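Side-chain contact in mediator of RNA polymerase II transcription subunit 18 (PDB 3C0T), which serves in the Mediator complex, a transcription coactivator that carries signals from gene-specific regulators to the basal RNA polymerase II machinery: residues D69-W72 against S73-T76. Residues are numbered along the deposited sequence; the frame is centred on the assembly and turned at random.
Sequences DTEW and SKNT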
ATOM      1  N   ASP A  69     -18.269 -11.994  11.601  1.00 96.87           N
ATOM      2  CA  ASP A  69     -18.762 -10.745  12.190  1.00 96.22           C
ATOM      3  C   ASP A  69     -19.564  -9.973  11.145  1.00 95.91           C
ATOM      4  O   ASP A  69     -18.995  -9.399  10.212  1.00 95.71           O
ATOM      5  CB  ASP A  69     -17.589  -9.881  12.667  1.00 96.55           C
ATOM      6  CG  ASP A  69     -18.038  -8.677  13.480  1.00 96.90           C
ATOM      7  OD1 ASP A  69     -19.095  -8.093  13.154  1.00 96.32           O
ATOM      8  OD2 ASP A  69     -17.324  -8.305  14.437  1.00 97.33           O
ATOM      9  N   THR A  70     -20.883  -9.961  11.315  1.00 95.48           N
ATOM     10  CA  THR A  70     -21.785  -9.282  10.387  1.00 94.61           C
ATOM     11  C   THR A  70     -21.457  -7.800  10.179  1.00 92.64           C
ATOM     12  O   THR A  70     -21.598  -7.276   9.072  1.00 91.93           O
ATOM     13  CB  THR A  70     -23.261  -9.414  10.854  1.00 95.55           C
ATOM     14  OG1 THR A  70     -23.413  -8.833  12.156  1.00 96.31           O
ATOM     15  CG2 THR A  70     -23.669 -10.883  10.916  1.00 95.99           C
ATOM     16  N   GLU A  71     -21.022  -7.128  11.240  1.00 90.74           N
ATOM     17  CA  GLU A  71     -20.680  -5.714  11.146  1.00 89.33           C
ATOM     18  C   GLU A  71     -19.321  -5.417  11.762  1.00 86.47           C
ATOM     19  O   GLU A  71     -19.207  -4.781  12.811  1.00 85.86           O
ATOM     20  CB  GLU A  71     -21.780  -4.872  11.796  1.00 91.96           C
ATOM     21  CG  GLU A  71     -22.994  -4.695  10.887  1.00 95.06           C
ATOM     22  CD  GLU A  71     -24.242  -4.263  11.633  1.00 97.10           C
ATOM     23  OE1 GLU A  71     -24.176  -3.273  12.396  1.00 97.74           O
ATOM     24  OE2 GLU A  71     -25.294  -4.914  11.447  1.00 97.68           O
ATOM     25  N   TRP A  72     -18.290  -5.893  11.075  1.00 82.95           N
ATOM     26  CA  TRP A  72     -16.908  -5.725  11.486  1.00 78.82           C
ATOM     27  C   TRP A  72     -16.462  -4.270  11.389  1.00 78.34           C
ATOM     28  O   TRP A  72     -15.680  -3.805  12.210  1.00 77.44           O
ATOM     29  CB  TRP A  72     -16.005  -6.570  10.589  1.00 75.65           C
ATOM     30  CG  TRP A  72     -16.139  -6.193   9.133  1.00 70.21           C
ATOM     31  CD1 TRP A  72     -17.107  -6.609   8.261  1.00 68.17           C
ATOM     32  CD2 TRP A  72     -15.319  -5.265   8.407  1.00 67.98           C
ATOM     33  NE1 TRP A  72     -16.943  -5.997   7.040  1.00 66.43           N
ATOM     34  CE2 TRP A  72     -15.854  -5.167   7.101  1.00 67.28           C
ATOM     35  CE3 TRP A  72     -14.187  -4.504   8.734  1.00 64.94           C
ATOM     36  CZ2 TRP A  72     -15.290  -4.339   6.121  1.00 65.05           C
ATOM     37  CZ3 TRP A  72     -13.630  -3.681   7.760  1.00 63.86           C
ATOM     38  CH2 TRP A  72     -14.184  -3.606   6.470  1.00 62.11           C
ATOM     39  N   SER A  73     -16.959  -3.559  10.380  1.00 78.71           N
ATOM     40  CA  SER A  73     -16.581  -2.165  10.165  1.00 80.77           C
ATOM     41  C   SER A  73     -16.880  -1.233  11.336  1.00 82.50           C
ATOM     42  O   SER A  73     -16.224  -0.203  11.489  1.00 82.71           O
ATOM     43  CB  SER A  73     -17.236  -1.632   8.887  1.00 79.91           C
ATOM     44  OG  SER A  73     -18.632  -1.868   8.888  1.00 83.08           O
ATOM     45  N   LYS A  74     -17.866  -1.584  12.159  1.00 85.19           N
ATOM     46  CA  LYS A  74     -18.211  -0.765  13.321  1.00 86.66           C
ATOM     47  C   LYS A  74     -17.397  -1.186  14.542  1.00 86.99           C
ATOM     48  O   LYS A  74     -17.220  -0.413  15.484  1.00 86.64           O
ATOM     49  CB  LYS A  74     -19.706  -0.866  13.635  1.00 88.80           C
ATOM     50  CG  LYS A  74     -20.579   0.090  12.834  1.00 90.89           C
ATOM     51  CD  LYS A  74     -21.959   0.229  13.470  1.00 93.36           C
ATOM     52  CE  LYS A  74     -22.746   1.381  12.852  1.00 94.97           C
ATOM     53  NZ  LYS A  74     -24.051   1.607  13.540  1.00 94.32           N
ATOM     54  N   ASN A  75     -16.902  -2.418  14.512  1.00 87.70           N
ATOM     55  CA  ASN A  75     -16.091  -2.954  15.600  1.00 89.00           C
ATOM     56  C   ASN A  75     -14.599  -2.895  15.275  1.00 88.89           C
ATOM     57  O   ASN A  75     -13.831  -3.747  15.732  1.00 88.92           O
ATOM     58  CB  ASN A  75     -16.478  -4.408  15.887  1.00 90.40           C
ATOM     59  CG  ASN A  75     -17.784  -4.525  16.644  1.00 92.85           C
ATOM     60  OD1 ASN A  75     -18.825  -4.055  16.185  1.00 94.39           O
ATOM     61  ND2 ASN A  75     -17.733  -5.151  17.816  1.00 93.27           N
ATOM     62  N   THR A  76     -14.184  -1.897  14.494  1.00 87.58           N
ATOM     63  CA  THR A  76     -12.773  -1.781  14.126  1.00 85.34           C
ATOM     64  C   THR A  76     -12.185  -0.400  14.329  1.00 82.76           C
ATOM     65  O   THR A  76     -12.894   0.603  14.459  1.00 82.73           O
ATOM     66  CB  THR A  76     -12.513  -2.120  12.636  1.00 86.65           C
ATOM     67  OG1 THR A  76     -13.285  -3.259  12.249  1.00 89.41           O
ATOM     68  CG2 THR A  76     -11.030  -2.428  12.417  1.00 86.12           C
TER
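Trp-72 folds its indole back over the start of the next residue, with Ser-73 CB above the middle of the six-membered ring as a CH-pi contact, 4.0 Å from the centroid and only 5° off the ring normal. The first torsion explains this: CG sits between the backbone N and the carbonyl carbon (chi1 59°), so the same face also meets the peptide, and Ser-73 N comes to 3.0 Å from Trp-72 CG. One donor and one acceptor of the turn have partners in other parts of the chain: Trp-72 NE1 donates to the carbonyl O of Arg-150, and Ser-73 O accepts from Trp-78 NE1. Trp-72 O is the acceptor around which the chain turns. It takes a weak, bent bond from Asn-75 N (3.0 Å, 129° at the hydrogen). Thr-76 OG1 is modelled 2.5 Å from Trp-72 O as a second donor, but this very short bond is doubtful, since the hydroxyl crowds another atom of the model. Upstream, Asp-69 OD1 accepts a weak bond from Glu-71 N at 2.9 Å, forming an Asx turn. Glu-71 O faces Asn-75 OD1 at 3.5 Å, two acceptors that cannot bond each other. Lys-74 brings a charge opposite to that of Glu-71, yet NZ stays 5.0 Å from Glu-71 OE1, too far for a salt bridge. The indole also meets Phe-35, Ile-62 and Ile-152, and an alanine at Trp-72 would probably leave the Arg-150 carbonyl without this donor, uncover Ser-73 CB and open a gap beside Phe-35. Residues 72-75, with helical angles at Ser-73 and Lys-74, form a type I beta turn in the loop joining antiparallel strands 56-61 and 78-83 of the curled Med18 sheet.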